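PDB 6MZO: inactive Zymogen C11 Protease from Parabacteroides distasonis, which is probably a clostripain-like cysteine peptidase of clan CD, seen here as an inactive zymogen. Local coordinates for residues A[16-21]-A[91-96]; A[40-45]-A[195-200]; A[61-66]-A[79-84]; A[167-172]-A[350-355]; A[235-240]-A[295-300]. All blocks are in the same frame, centred on the assembly; numbering follows the deposited sequence.

Interaction 1: A[16-21]-A[91-96]; sequences LIYFAG and ETLTQI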
# COMPACT_ATOMS: atom_id res chain seq x y z
N LEU A 16 9.59 -10.17 5.05
CA LEU A 16 10.49 -9.03 5.20
C LEU A 16 9.61 -7.80 5.45
O LEU A 16 8.68 -7.54 4.68
CB LEU A 16 11.33 -8.81 3.91
CG LEU A 16 12.03 -7.43 3.89
CD1 LEU A 16 13.10 -7.42 5.00
CD2 LEU A 16 12.64 -7.27 2.47
N ILE A 17 9.92 -7.12 6.56
CA ILE A 17 9.31 -5.79 6.83
C ILE A 17 10.42 -4.77 6.63
O ILE A 17 11.44 -4.77 7.35
CB ILE A 17 8.70 -5.75 8.26
CG1 ILE A 17 7.74 -6.93 8.53
CG2 ILE A 17 8.08 -4.29 8.45
CD1 ILE A 17 6.97 -6.80 9.91
N TYR A 18 10.19 -3.88 5.65
CA TYR A 18 11.21 -2.95 5.19
C TYR A 18 10.78 -1.53 5.50
O TYR A 18 9.74 -1.07 4.98
CB TYR A 18 11.39 -3.12 3.67
CG TYR A 18 12.49 -2.35 3.03
CD1 TYR A 18 12.31 -1.02 2.69
CD2 TYR A 18 13.68 -2.97 2.73
CE1 TYR A 18 13.33 -0.27 2.06
CE2 TYR A 18 14.70 -2.27 2.11
CZ TYR A 18 14.52 -0.90 1.78
OH TYR A 18 15.54 -0.22 1.13
N PHE A 19 11.52 -0.91 6.44
CA PHE A 19 11.20 0.47 6.85
C PHE A 19 12.08 1.43 6.11
O PHE A 19 13.27 1.56 6.43
CB PHE A 19 11.39 0.63 8.36
CG PHE A 19 10.40 -0.11 9.21
CD1 PHE A 19 9.22 0.50 9.56
CD2 PHE A 19 10.64 -1.42 9.71
CE1 PHE A 19 8.30 -0.15 10.32
CE2 PHE A 19 9.72 -2.08 10.49
CZ PHE A 19 8.51 -1.46 10.81
N ALA A 20 11.49 2.16 5.18
CA ALA A 20 12.24 3.21 4.53
C ALA A 20 12.04 4.40 5.46
O ALA A 20 11.01 5.06 5.40
CB ALA A 20 11.71 3.46 3.14
N GLY A 21 12.97 4.59 6.37
CA GLY A 21 12.90 5.65 7.36
C GLY A 21 13.89 6.74 6.99
O GLY A 21 13.88 7.21 5.85
N GLU A 91 16.86 -0.40 -5.88
CA GLU A 91 18.00 -1.32 -5.97
C GLU A 91 18.35 -1.87 -4.59
O GLU A 91 18.68 -3.05 -4.44
CB GLU A 91 19.23 -0.63 -6.59
CG GLU A 91 19.11 -0.47 -8.07
CD GLU A 91 20.36 0.15 -8.65
OE1 GLU A 91 21.48 -0.23 -8.23
OE2 GLU A 91 20.21 1.05 -9.50
N THR A 92 18.23 -1.02 -3.58
CA THR A 92 18.51 -1.44 -2.21
C THR A 92 17.45 -2.43 -1.77
O THR A 92 17.75 -3.47 -1.19
CB THR A 92 18.56 -0.24 -1.24
OG1 THR A 92 19.65 0.61 -1.61
CG2 THR A 92 18.67 -0.73 0.21
N LEU A 93 16.19 -2.10 -2.05
CA LEU A 93 15.11 -3.00 -1.70
C LEU A 93 15.32 -4.38 -2.31
O LEU A 93 15.22 -5.37 -1.60
CB LEU A 93 13.77 -2.37 -2.12
CG LEU A 93 12.54 -3.26 -2.01
CD1 LEU A 93 12.30 -3.81 -0.59
CD2 LEU A 93 11.32 -2.45 -2.45
N THR A 94 15.68 -4.47 -3.59
CA THR A 94 15.77 -5.83 -4.15
C THR A 94 17.07 -6.52 -3.71
O THR A 94 17.11 -7.74 -3.61
CB THR A 94 15.65 -5.83 -5.67
OG1 THR A 94 16.75 -5.12 -6.26
CG2 THR A 94 14.30 -5.16 -6.09
N GLN A 95 18.08 -5.74 -3.36
CA GLN A 95 19.31 -6.28 -2.74
C GLN A 95 18.97 -7.01 -1.42
O GLN A 95 19.41 -8.15 -1.18
CB GLN A 95 20.32 -5.19 -2.46
CG GLN A 95 21.53 -5.72 -1.71
CD GLN A 95 22.50 -4.62 -1.33
OE1 GLN A 95 22.52 -3.56 -1.96
NE2 GLN A 95 23.30 -4.87 -0.29
N ILE A 96 18.15 -6.36 -0.59
CA ILE A 96 17.74 -6.90 0.69
C ILE A 96 16.80 -8.10 0.49
O ILE A 96 16.96 -9.12 1.17
CB ILE A 96 17.01 -5.82 1.54
CG1 ILE A 96 17.97 -4.64 1.85
CG2 ILE A 96 16.46 -6.45 2.81
CD1 ILE A 96 19.32 -5.02 2.59
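Tyr18 meets three residues of helix 90-103. Leu93 CD1 lies over one face of its ring in a CH-pi contact, 3.9 Å from the centroid and 18° off the ring normal. The other two come in at the ring's edge: Thr92 CG2 sits 3.3 Å from Tyr18 OH, and Ile96 CG1 is 4.0 Å from Tyr18 CE2. Two residues earlier, Leu16 crosses Ile96 at about a right angle, its CD2 lying 3.9 Å from Ile96 CG2. Tyr18 CG is anti to the backbone N (chi1 -174°), which puts CG on the helix side of the strand. Further out, Tyr18 stacks with Tyr53 of the adjacent strand, its hydroxyl bonds Ser87 O, and Thr92 OG1 bonds Asn86 O. Segment 91-96 runs roughly antiparallel to 16-19 (153°), and its helix packs on one face of the central sheet of this caspase-like fold. No hydrogen bond joins the segments: the buried fit is apolar, and Tyr18 OH and Thr92 OG1 find partners in the loop before the helix.

Interaction 2: A[40-45]-A[195-200]; sequences IERDGL and YQTIMG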
# COMPACT_ATOMS: atom_id res chain seq x y z
N ILE A 40 4.84 -10.71 17.89
CA ILE A 40 5.44 -12.06 17.85
C ILE A 40 5.29 -12.75 19.16
O ILE A 40 5.06 -14.00 19.18
CB ILE A 40 6.97 -11.96 17.51
CG1 ILE A 40 7.12 -11.30 16.13
CG2 ILE A 40 7.66 -13.33 17.64
CD1 ILE A 40 8.64 -10.79 16.02
N GLU A 41 5.50 -12.05 20.28
CA GLU A 41 5.41 -12.74 21.56
C GLU A 41 3.97 -13.22 21.84
O GLU A 41 3.77 -14.21 22.56
CB GLU A 41 5.87 -11.83 22.72
CG GLU A 41 7.33 -11.40 22.65
CD GLU A 41 7.69 -10.44 23.78
OE1 GLU A 41 8.06 -9.26 23.50
OE2 GLU A 41 7.55 -10.86 24.94
N ARG A 42 2.98 -12.49 21.31
CA ARG A 42 1.57 -12.83 21.51
C ARG A 42 1.15 -14.00 20.64
O ARG A 42 0.41 -14.84 21.13
CB ARG A 42 0.65 -11.64 21.15
CG ARG A 42 -0.78 -11.93 21.58
CD ARG A 42 -1.69 -10.85 20.98
NE ARG A 42 -1.97 -11.20 19.59
CZ ARG A 42 -3.03 -10.79 18.88
NH1 ARG A 42 -4.01 -10.02 19.44
NH2 ARG A 42 -3.15 -11.19 17.62
N ASP A 43 1.72 -14.13 19.44
CA ASP A 43 1.12 -15.08 18.46
C ASP A 43 2.02 -16.26 18.11
O ASP A 43 1.53 -17.34 17.72
CB ASP A 43 0.85 -14.39 17.16
CG ASP A 43 -0.33 -13.38 17.23
OD1 ASP A 43 -1.03 -13.35 18.26
OD2 ASP A 43 -0.48 -12.70 16.23
N GLY A 44 3.32 -16.02 18.23
CA GLY A 44 4.24 -16.99 17.56
C GLY A 44 4.19 -16.88 16.06
O GLY A 44 3.43 -16.08 15.48
N LEU A 45 5.07 -17.60 15.38
CA LEU A 45 5.24 -17.36 13.98
C LEU A 45 4.98 -18.57 13.10
O LEU A 45 5.34 -18.53 11.92
CB LEU A 45 6.68 -16.90 13.69
CG LEU A 45 6.99 -15.54 14.34
CD1 LEU A 45 8.49 -15.20 14.00
CD2 LEU A 45 6.00 -14.49 13.85
N TYR A 195 0.75 -3.79 14.21
CA TYR A 195 1.58 -4.99 14.10
C TYR A 195 1.36 -5.85 15.30
O TYR A 195 1.51 -7.09 15.23
CB TYR A 195 3.10 -4.63 13.94
CG TYR A 195 3.31 -3.97 12.59
CD1 TYR A 195 3.29 -4.75 11.44
CD2 TYR A 195 3.36 -2.60 12.46
CE1 TYR A 195 3.42 -4.17 10.16
CE2 TYR A 195 3.48 -1.98 11.18
CZ TYR A 195 3.48 -2.80 10.04
OH TYR A 195 3.54 -2.23 8.82
N GLN A 196 1.00 -5.25 16.45
CA GLN A 196 0.91 -6.11 17.64
C GLN A 196 -0.26 -7.11 17.59
O GLN A 196 -0.30 -8.03 18.46
CB GLN A 196 0.78 -5.21 18.88
CG GLN A 196 -0.60 -4.49 19.00
CD GLN A 196 -0.80 -3.28 18.10
OE1 GLN A 196 0.06 -2.82 17.34
NE2 GLN A 196 -2.02 -2.71 18.21
N THR A 197 -1.12 -7.02 16.58
CA THR A 197 -2.22 -7.96 16.49
C THR A 197 -2.19 -8.77 15.19
O THR A 197 -3.03 -9.68 15.04
CB THR A 197 -3.64 -7.29 16.57
OG1 THR A 197 -3.84 -6.34 15.50
CG2 THR A 197 -3.84 -6.61 17.90
N ILE A 198 -1.35 -8.43 14.22
CA ILE A 198 -1.43 -9.13 12.91
C ILE A 198 -0.27 -10.12 12.61
O ILE A 198 -0.18 -10.66 11.49
CB ILE A 198 -1.45 -8.17 11.72
CG1 ILE A 198 -0.27 -7.20 11.79
CG2 ILE A 198 -2.82 -7.32 11.85
CD1 ILE A 198 -0.06 -6.41 10.38
N MET A 199 0.67 -10.21 13.57
CA MET A 199 1.87 -11.00 13.19
C MET A 199 1.51 -12.46 12.89
O MET A 199 1.96 -13.01 11.81
CB MET A 199 2.95 -10.95 14.31
CG MET A 199 3.45 -9.50 14.59
SD MET A 199 4.00 -8.62 13.13
CE MET A 199 5.29 -9.77 12.53
N GLY A 200 0.79 -13.13 13.77
CA GLY A 200 0.37 -14.51 13.43
C GLY A 200 -0.38 -14.62 12.09
O GLY A 200 -0.17 -15.63 11.34
O HOH W 1 0.40 -10.04 16.44
O HOH W 2 -2.33 -12.21 14.28
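The last turn of helix 26-43 comes up against the weakly bonded start of helix 195-203, with Asp43 and Gly200 only 5.1 Å apart at their CA atoms, and Gly44 then leaves the helix with positive phi (71°). Two helices beside the central sheet of this clan CD alpha/beta fold are thus joined, with one carboxylate at the centre of the polar contacts. Asp43 OD2 accepts from Gly200 N at 2.8 Å through its anti lone pair. It also accepts a hydrogen bond from water 2, which donates another to Thr197 O; water 1, held by Met199 N, lies close to the same oxygen. Asp43 CG is anti to its own carbonyl carbon (chi1 -71°), which places it 3.6 Å from Gly200 N. The other oxygen, OD1, is in a salt bridge with Arg42 NE at 2.7 Å, an arrangement that would favour a charged carboxylate. Arg42 lays one guanidinium face over the facing backbone, Thr197 CA standing 3.4 Å above the plane, while NH1 approaches Thr197 CG2 at 3.7 Å. An alanine in place of Asp43 would probably leave Gly200 N without its acceptor, strip both waters of a shared partner and set the Arg42 guanidinium free to turn. Behind these polar groups, Met199 packs on Ile40 and both reach Leu50 of strand 49-54; Met199 CG lies 3.8 Å from Ile40 N, and Met199 CE 4.3 Å from Ile40 CG1.

Interaction 3: A[61-66]-A[79-84]; sequences PQLFQL and ETYASN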
# COMPACT_ATOMS: atom_id res chain seq x y z
N PRO A 61 21.93 1.57 8.43
CA PRO A 61 20.93 0.61 7.93
C PRO A 61 21.31 -0.81 8.32
O PRO A 61 22.50 -1.18 8.27
CB PRO A 61 20.98 0.78 6.41
CG PRO A 61 21.66 2.15 6.19
CD PRO A 61 22.65 2.25 7.32
N GLN A 62 20.31 -1.60 8.66
CA GLN A 62 20.61 -2.95 9.14
C GLN A 62 19.48 -3.90 8.82
O GLN A 62 18.31 -3.49 8.79
CB GLN A 62 20.87 -2.93 10.62
CG GLN A 62 19.93 -2.18 11.45
CD GLN A 62 20.25 -2.31 12.93
OE1 GLN A 62 21.39 -2.57 13.31
NE2 GLN A 62 19.23 -2.17 13.78
N LEU A 63 19.88 -5.16 8.56
CA LEU A 63 18.94 -6.26 8.34
C LEU A 63 19.05 -7.18 9.54
O LEU A 63 20.17 -7.60 9.89
CB LEU A 63 19.29 -6.98 7.02
CG LEU A 63 18.49 -8.22 6.66
CD1 LEU A 63 17.05 -7.82 6.38
CD2 LEU A 63 19.14 -8.87 5.43
N PHE A 64 17.92 -7.48 10.20
CA PHE A 64 18.02 -8.33 11.39
C PHE A 64 16.81 -9.25 11.44
O PHE A 64 15.75 -8.95 10.90
CB PHE A 64 18.13 -7.53 12.70
CG PHE A 64 17.04 -6.43 12.90
CD1 PHE A 64 17.24 -5.17 12.37
CD2 PHE A 64 15.90 -6.70 13.66
CE1 PHE A 64 16.29 -4.13 12.57
CE2 PHE A 64 14.92 -5.70 13.88
CZ PHE A 64 15.13 -4.40 13.34
N GLN A 65 16.98 -10.37 12.10
CA GLN A 65 15.91 -11.33 12.33
C GLN A 65 15.35 -11.09 13.73
O GLN A 65 16.08 -10.72 14.70
CB GLN A 65 16.50 -12.75 12.16
CG GLN A 65 15.40 -13.81 12.50
CD GLN A 65 15.90 -15.25 12.29
OE1 GLN A 65 17.14 -15.54 12.29
NE2 GLN A 65 14.95 -16.16 12.11
N LEU A 66 14.04 -11.29 13.87
CA LEU A 66 13.44 -11.32 15.19
C LEU A 66 12.91 -12.70 15.35
O LEU A 66 12.15 -13.16 14.48
CB LEU A 66 12.28 -10.36 15.32
CG LEU A 66 12.70 -8.91 15.29
CD1 LEU A 66 11.44 -7.98 15.36
CD2 LEU A 66 13.67 -8.55 16.46
N GLU A 79 23.16 -8.07 9.14
CA GLU A 79 24.13 -7.26 8.43
C GLU A 79 23.93 -5.81 8.76
O GLU A 79 22.78 -5.34 8.88
CB GLU A 79 24.04 -7.51 6.94
CG GLU A 79 25.12 -6.75 6.17
CD GLU A 79 25.39 -7.34 4.81
OE1 GLU A 79 24.49 -8.03 4.28
OE2 GLU A 79 26.50 -7.13 4.29
N THR A 80 25.03 -5.09 8.89
CA THR A 80 24.93 -3.66 9.12
C THR A 80 25.59 -3.02 7.90
O THR A 80 26.75 -3.32 7.60
CB THR A 80 25.63 -3.26 10.41
OG1 THR A 80 24.93 -3.81 11.52
CG2 THR A 80 25.70 -1.74 10.58
N TYR A 81 24.86 -2.19 7.16
CA TYR A 81 25.31 -1.73 5.85
C TYR A 81 26.06 -0.41 5.97
O TYR A 81 26.01 0.22 7.02
CB TYR A 81 24.11 -1.61 4.92
CG TYR A 81 23.51 -2.96 4.61
CD1 TYR A 81 24.03 -3.74 3.58
CD2 TYR A 81 22.42 -3.43 5.32
CE1 TYR A 81 23.50 -4.97 3.29
CE2 TYR A 81 21.87 -4.62 5.04
CZ TYR A 81 22.43 -5.42 4.02
OH TYR A 81 21.90 -6.66 3.69
N ALA A 82 26.80 -0.02 4.92
CA ALA A 82 27.49 1.27 4.95
C ALA A 82 26.43 2.37 4.92
O ALA A 82 25.30 2.14 4.47
CB ALA A 82 28.46 1.41 3.79
N SER A 83 26.75 3.56 5.41
CA SER A 83 25.69 4.55 5.55
C SER A 83 25.38 5.23 4.20
O SER A 83 24.38 5.95 4.09
CB SER A 83 26.01 5.60 6.61
OG SER A 83 24.99 6.58 6.64
N ASN A 84 26.19 4.97 3.18
CA ASN A 84 25.85 5.45 1.83
C ASN A 84 24.83 4.58 1.12
O ASN A 84 24.51 4.81 -0.05
CB ASN A 84 27.08 5.59 0.95
CG ASN A 84 27.74 4.27 0.68
OD1 ASN A 84 27.46 3.29 1.35
ND2 ASN A 84 28.69 4.25 -0.26
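Leu63 and Glu79 form an antiparallel hydrogen-bonded pair, Leu63 N donating to Glu79 O at 2.9 Å and Glu79 N returning to Leu63 O at 3.1 Å. A third backbone bond, nearly straight at 173°, runs from Tyr81 N to Pro61 O over 2.8 Å and carries the pairing past the end of the second strand. Between them Gln62 and Thr80 make a non-hydrogen-bonded pair, where Gln62 CA approaches Glu79 O at 3.2 Å in a CA-H...O contact. Apolar contacts gather round Tyr81: Leu63 CB touches the ring edge, 4.0 Å from CE2, the two side chains lying side by side, and Pro61 CB rests 4.2 Å from Tyr81 CB. Glu79 CG lies over one face of the Tyr81 ring, toward its rim. This is the open end of the beta hairpin 62-69/72-80, whose second strand is the outermost on this flank of the central sheet. Strand 62-69 pairs on its other side with strand 49-54, and helix 90-103 packs against Leu63 and Tyr81 through Ile96 and Lys99.

Interaction 4: A[167-172]-A[350-355]; sequences CAEVAY and LEWYKD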
# COMPACT_ATOMS: atom_id res chain seq x y z
N CYS A 167 -5.24 1.94 -4.67
CA CYS A 167 -5.86 2.56 -5.82
C CYS A 167 -5.70 1.63 -6.98
O CYS A 167 -4.88 0.73 -6.94
CB CYS A 167 -5.22 3.89 -6.16
SG CYS A 167 -3.42 3.72 -6.53
N ALA A 168 -6.53 1.80 -7.98
CA ALA A 168 -6.53 0.89 -9.09
C ALA A 168 -5.17 0.84 -9.70
O ALA A 168 -4.71 -0.23 -10.16
CB ALA A 168 -7.54 1.28 -10.13
N GLU A 169 -4.54 2.01 -9.82
CA GLU A 169 -3.30 2.06 -10.54
C GLU A 169 -2.19 1.22 -9.91
O GLU A 169 -1.40 0.57 -10.64
CB GLU A 169 -2.79 3.50 -10.63
CG GLU A 169 -3.72 4.49 -11.41
CD GLU A 169 -4.82 5.12 -10.52
OE1 GLU A 169 -5.08 4.64 -9.42
OE2 GLU A 169 -5.40 6.10 -11.02
N VAL A 170 -2.14 1.28 -8.59
CA VAL A 170 -1.17 0.44 -7.84
C VAL A 170 -1.57 -1.02 -7.85
O VAL A 170 -0.72 -1.95 -8.06
CB VAL A 170 -1.03 0.98 -6.36
CG1 VAL A 170 -0.34 -0.07 -5.44
CG2 VAL A 170 -0.35 2.34 -6.38
N ALA A 171 -2.85 -1.30 -7.55
CA ALA A 171 -3.23 -2.73 -7.55
C ALA A 171 -2.93 -3.34 -8.94
O ALA A 171 -2.49 -4.55 -9.07
CB ALA A 171 -4.70 -2.87 -7.19
N TYR A 172 -3.14 -2.55 -10.00
CA TYR A 172 -2.91 -3.09 -11.33
C TYR A 172 -1.40 -3.28 -11.57
O TYR A 172 -0.96 -4.34 -12.11
CB TYR A 172 -3.48 -2.15 -12.40
CG TYR A 172 -3.47 -2.72 -13.79
CD1 TYR A 172 -4.31 -3.78 -14.11
CD2 TYR A 172 -2.75 -2.12 -14.80
CE1 TYR A 172 -4.37 -4.25 -15.43
CE2 TYR A 172 -2.75 -2.62 -16.17
CZ TYR A 172 -3.62 -3.67 -16.42
OH TYR A 172 -3.63 -4.10 -17.70
N LEU A 350 1.72 5.57 -16.69
CA LEU A 350 1.32 4.39 -15.86
C LEU A 350 0.69 3.25 -16.68
O LEU A 350 -0.05 3.49 -17.64
CB LEU A 350 0.31 4.82 -14.81
CG LEU A 350 0.89 5.74 -13.75
CD1 LEU A 350 -0.21 6.11 -12.82
CD2 LEU A 350 1.99 5.02 -13.01
N GLU A 351 0.96 2.01 -16.29
CA GLU A 351 0.39 0.89 -16.98
C GLU A 351 -1.14 0.91 -17.02
O GLU A 351 -1.75 0.57 -18.05
CB GLU A 351 0.85 -0.41 -16.29
CG GLU A 351 0.55 -1.66 -17.06
CD GLU A 351 1.08 -2.92 -16.35
OE1 GLU A 351 1.68 -2.78 -15.26
OE2 GLU A 351 0.98 -4.04 -16.92
N TRP A 352 -1.77 1.29 -15.91
CA TRP A 352 -3.23 1.41 -15.88
C TRP A 352 -3.73 2.36 -16.99
O TRP A 352 -4.66 2.05 -17.72
CB TRP A 352 -3.71 1.88 -14.49
CG TRP A 352 -5.20 2.13 -14.42
CD1 TRP A 352 -5.82 3.32 -14.59
CD2 TRP A 352 -6.22 1.15 -14.15
NE1 TRP A 352 -7.22 3.16 -14.45
CE2 TRP A 352 -7.47 1.84 -14.17
CE3 TRP A 352 -6.20 -0.22 -13.92
CZ2 TRP A 352 -8.70 1.18 -13.97
CZ3 TRP A 352 -7.41 -0.89 -13.68
CH2 TRP A 352 -8.64 -0.19 -13.74
N TYR A 353 -3.16 3.54 -17.11
CA TYR A 353 -3.56 4.44 -18.17
C TYR A 353 -3.43 3.84 -19.57
O TYR A 353 -4.33 3.96 -20.40
CB TYR A 353 -2.75 5.73 -18.10
CG TYR A 353 -3.11 6.68 -19.22
CD1 TYR A 353 -4.25 7.50 -19.11
CD2 TYR A 353 -2.39 6.72 -20.38
CE1 TYR A 353 -4.61 8.35 -20.15
CE2 TYR A 353 -2.75 7.59 -21.44
CZ TYR A 353 -3.86 8.39 -21.29
OH TYR A 353 -4.18 9.24 -22.36
N LYS A 354 -2.27 3.24 -19.86
CA LYS A 354 -2.04 2.66 -21.15
C LYS A 354 -3.05 1.57 -21.50
O LYS A 354 -3.56 1.51 -22.64
CB LYS A 354 -0.62 2.10 -21.21
CG LYS A 354 0.44 3.19 -21.02
CD LYS A 354 1.85 2.56 -21.01
CE LYS A 354 2.95 3.58 -20.65
NZ LYS A 354 4.26 2.82 -20.51
N ASP A 355 -3.38 0.74 -20.51
CA ASP A 355 -4.25 -0.41 -20.78
C ASP A 355 -5.74 -0.09 -20.68
O ASP A 355 -6.56 -0.79 -21.31
CB ASP A 355 -3.91 -1.58 -19.87
CG ASP A 355 -2.52 -2.13 -20.14
OD1 ASP A 355 -1.92 -1.73 -21.16
OD2 ASP A 355 -2.04 -2.93 -19.34
O HOH W 3 -0.49 1.47 -13.32
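The helical segments 168-172 and 351-355 of this alpha/beta clostripain-family fold meet close to perpendicular (95°), their axes 9.4 Å apart and Glu169 nearest Trp352, 5.4 Å between CA atoms. Cys167 SG caps the first, accepting from Val170 N. Water 3 bridges the backbones, donating to Glu169 O and accepting from Trp352 N. The Trp352 indole meets Ala168 with a face and Tyr172 with an edge. Ala168 CB lies almost on the normal of its six-membered ring, 3.9 Å from the centroid; Tyr172 takes the indole edge in a T-shaped stack, planes at 82°, with Tyr172 CB 3.7 Å from Trp352 CE3. Tyr172 CG is anti to its backbone N (chi1 -171°), putting CG beside the indole edge; farther along the ring, Tyr172 OH donates to the anti lone pair of Asp355 OD2 at 2.6 Å, the oxygen lying in the ring plane. Glu351 CG approaches Tyr172 CE2 at 3.6 Å, while its carboxylate bridges to Arg175, which also makes a cation-pi contact with Tyr172. An alanine at Tyr172 would probably open a gap at the indole edge and leave Asp355 OD2 without its hydroxyl donor. Glu169 turns its OE2 to Tyr347 OH and Tyr334 N. Helix 235-246 closes in on Tyr172 and Trp352 through Ala239, and Ile333 of the short strand 332-334 touches Ala168, Glu169 and Trp352.

Interaction 5: A[235-240]-A[295-300]; sequences LDELAA and KRSMEK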
# COMPACT_ATOMS: atom_id res chain seq x y z
N LEU A 235 -7.51 -8.45 -11.28
CA LEU A 235 -7.25 -7.08 -11.80
C LEU A 235 -7.27 -6.99 -13.30
O LEU A 235 -7.67 -5.93 -13.84
CB LEU A 235 -5.94 -6.56 -11.21
CG LEU A 235 -6.12 -5.64 -10.03
CD1 LEU A 235 -6.69 -4.24 -10.57
CD2 LEU A 235 -7.04 -6.14 -8.98
N ASP A 236 -6.89 -8.05 -14.01
CA ASP A 236 -7.03 -7.94 -15.47
C ASP A 236 -8.48 -7.74 -15.91
O ASP A 236 -8.78 -6.87 -16.78
CB ASP A 236 -6.46 -9.18 -16.16
CG ASP A 236 -4.96 -9.23 -16.12
OD1 ASP A 236 -4.32 -8.21 -16.34
OD2 ASP A 236 -4.40 -10.33 -15.90
N GLU A 237 -9.39 -8.44 -15.24
CA GLU A 237 -10.79 -8.30 -15.59
C GLU A 237 -11.26 -6.89 -15.22
O GLU A 237 -12.01 -6.25 -15.97
CB GLU A 237 -11.63 -9.35 -14.88
CG GLU A 237 -13.10 -9.17 -15.20
CD GLU A 237 -13.99 -10.09 -14.40
OE1 GLU A 237 -13.60 -11.26 -14.20
OE2 GLU A 237 -15.06 -9.62 -13.95
N LEU A 238 -10.80 -6.37 -14.08
CA LEU A 238 -11.27 -5.04 -13.65
C LEU A 238 -10.80 -4.02 -14.71
O LEU A 238 -11.54 -3.10 -15.10
CB LEU A 238 -10.74 -4.72 -12.23
CG LEU A 238 -11.14 -3.33 -11.69
CD1 LEU A 238 -12.65 -3.16 -11.62
CD2 LEU A 238 -10.54 -3.25 -10.32
N ALA A 239 -9.59 -4.20 -15.24
CA ALA A 239 -9.07 -3.22 -16.18
C ALA A 239 -9.88 -3.34 -17.45
O ALA A 239 -10.23 -2.34 -18.03
CB ALA A 239 -7.61 -3.43 -16.45
N ALA A 240 -10.20 -4.57 -17.84
CA ALA A 240 -10.93 -4.74 -19.10
C ALA A 240 -12.31 -4.09 -19.00
O ALA A 240 -12.79 -3.44 -19.97
CB ALA A 240 -11.04 -6.18 -19.43
N LYS A 295 -19.30 -2.64 -11.19
CA LYS A 295 -19.62 -3.11 -9.82
C LYS A 295 -19.39 -4.60 -9.61
O LYS A 295 -18.83 -4.99 -8.55
CB LYS A 295 -21.06 -2.72 -9.45
CG LYS A 295 -21.13 -1.20 -9.17
CD LYS A 295 -22.48 -0.79 -8.57
CE LYS A 295 -23.53 -0.58 -9.64
NZ LYS A 295 -24.83 -0.13 -9.03
N ARG A 296 -19.72 -5.40 -10.61
CA ARG A 296 -19.45 -6.85 -10.48
C ARG A 296 -17.95 -7.17 -10.45
O ARG A 296 -17.52 -8.05 -9.68
CB ARG A 296 -20.12 -7.59 -11.62
CG ARG A 296 -21.62 -7.66 -11.45
CD ARG A 296 -22.23 -8.61 -12.45
NE ARG A 296 -23.53 -9.08 -11.95
CZ ARG A 296 -24.61 -9.29 -12.70
NH1 ARG A 296 -24.59 -9.08 -14.01
NH2 ARG A 296 -25.73 -9.71 -12.13
N SER A 297 -17.17 -6.42 -11.25
CA SER A 297 -15.73 -6.67 -11.28
C SER A 297 -15.09 -6.24 -9.97
O SER A 297 -14.21 -6.95 -9.46
CB SER A 297 -15.06 -5.97 -12.47
OG SER A 297 -15.51 -6.61 -13.68
N MET A 298 -15.55 -5.11 -9.44
CA MET A 298 -15.07 -4.60 -8.15
C MET A 298 -15.40 -5.60 -7.06
O MET A 298 -14.59 -5.81 -6.15
CB MET A 298 -15.71 -3.26 -7.80
CG MET A 298 -15.14 -2.04 -8.62
SD MET A 298 -13.44 -1.67 -8.09
CE MET A 298 -13.86 -0.69 -6.59
N GLU A 299 -16.61 -6.19 -7.08
CA GLU A 299 -16.95 -7.19 -6.05
C GLU A 299 -15.94 -8.34 -6.04
O GLU A 299 -15.67 -8.92 -4.97
CB GLU A 299 -18.35 -7.79 -6.30
CG GLU A 299 -19.47 -6.80 -6.03
CD GLU A 299 -20.84 -7.36 -6.45
OE1 GLU A 299 -21.05 -8.58 -6.30
OE2 GLU A 299 -21.71 -6.57 -6.91
N LYS A 300 -15.41 -8.69 -7.22
CA LYS A 300 -14.44 -9.79 -7.27
C LYS A 300 -13.02 -9.34 -6.84
O LYS A 300 -12.30 -10.15 -6.18
CB LYS A 300 -14.36 -10.41 -8.66
CG LYS A 300 -15.57 -11.22 -9.04
CD LYS A 300 -15.71 -11.34 -10.53
CE LYS A 300 -14.77 -12.35 -11.15
NZ LYS A 300 -15.18 -12.63 -12.56
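In the antiparallel helix pair 235-246/288-301, Glu237 and Leu238 meet Ser297, Met298 and Lys300, the segments 235-240 and 295-300 running with their axes 9.1 Å apart at 162°. Glu237 CG is anti to the backbone N (chi1 178°) and the chain stays extended beyond it, carrying the carboxylate across to the partner helix. There Lys300 NZ donates to the syn lone pair of Glu237 OE1 at 2.7 Å, closing a salt bridge between side chains that cross at about a right angle. Ser297 OG lies 3.1 Å from Glu237 OE2, but its one proton has other acceptors in reach, and Thr241 OG1 is its stronger partner. The pair belongs to the alpha/beta architecture of the fold: helix 235-246 follows strand 226-231, and helix 288-301 leads directly into the neighbouring edge strand 302-307. Beside these polar groups, Leu238 CD1 touches Ser297 CB at 3.8 Å and Met298 SD at 3.9 Å, and Met298 also reaches Phe278 and Leu331.

In the fold
The five contacts fall into two groups toward opposite ends of the fold. Interactions 1 and 3 share a patch, their centres about 10 Å apart, where Ile96 CD1 lies 3.3 Å from Tyr81 OH; interaction 2 touches the same hairpin through Ile40 CD1 and Leu66 CB, 3.7 Å apart. At the other end, interactions 4 and 5 have centres about 13 Å apart and join where Ala239 CB meets Tyr172 CE1 at 3.5 Å. Interactions 3 and 5 lie about 41 Å apart between centres. By analogy with clan CD relatives, the His-Cys dyad probably lies just past the C-terminal ends of strands 109-115 and 155-162, the latter close in the chain to interaction 4.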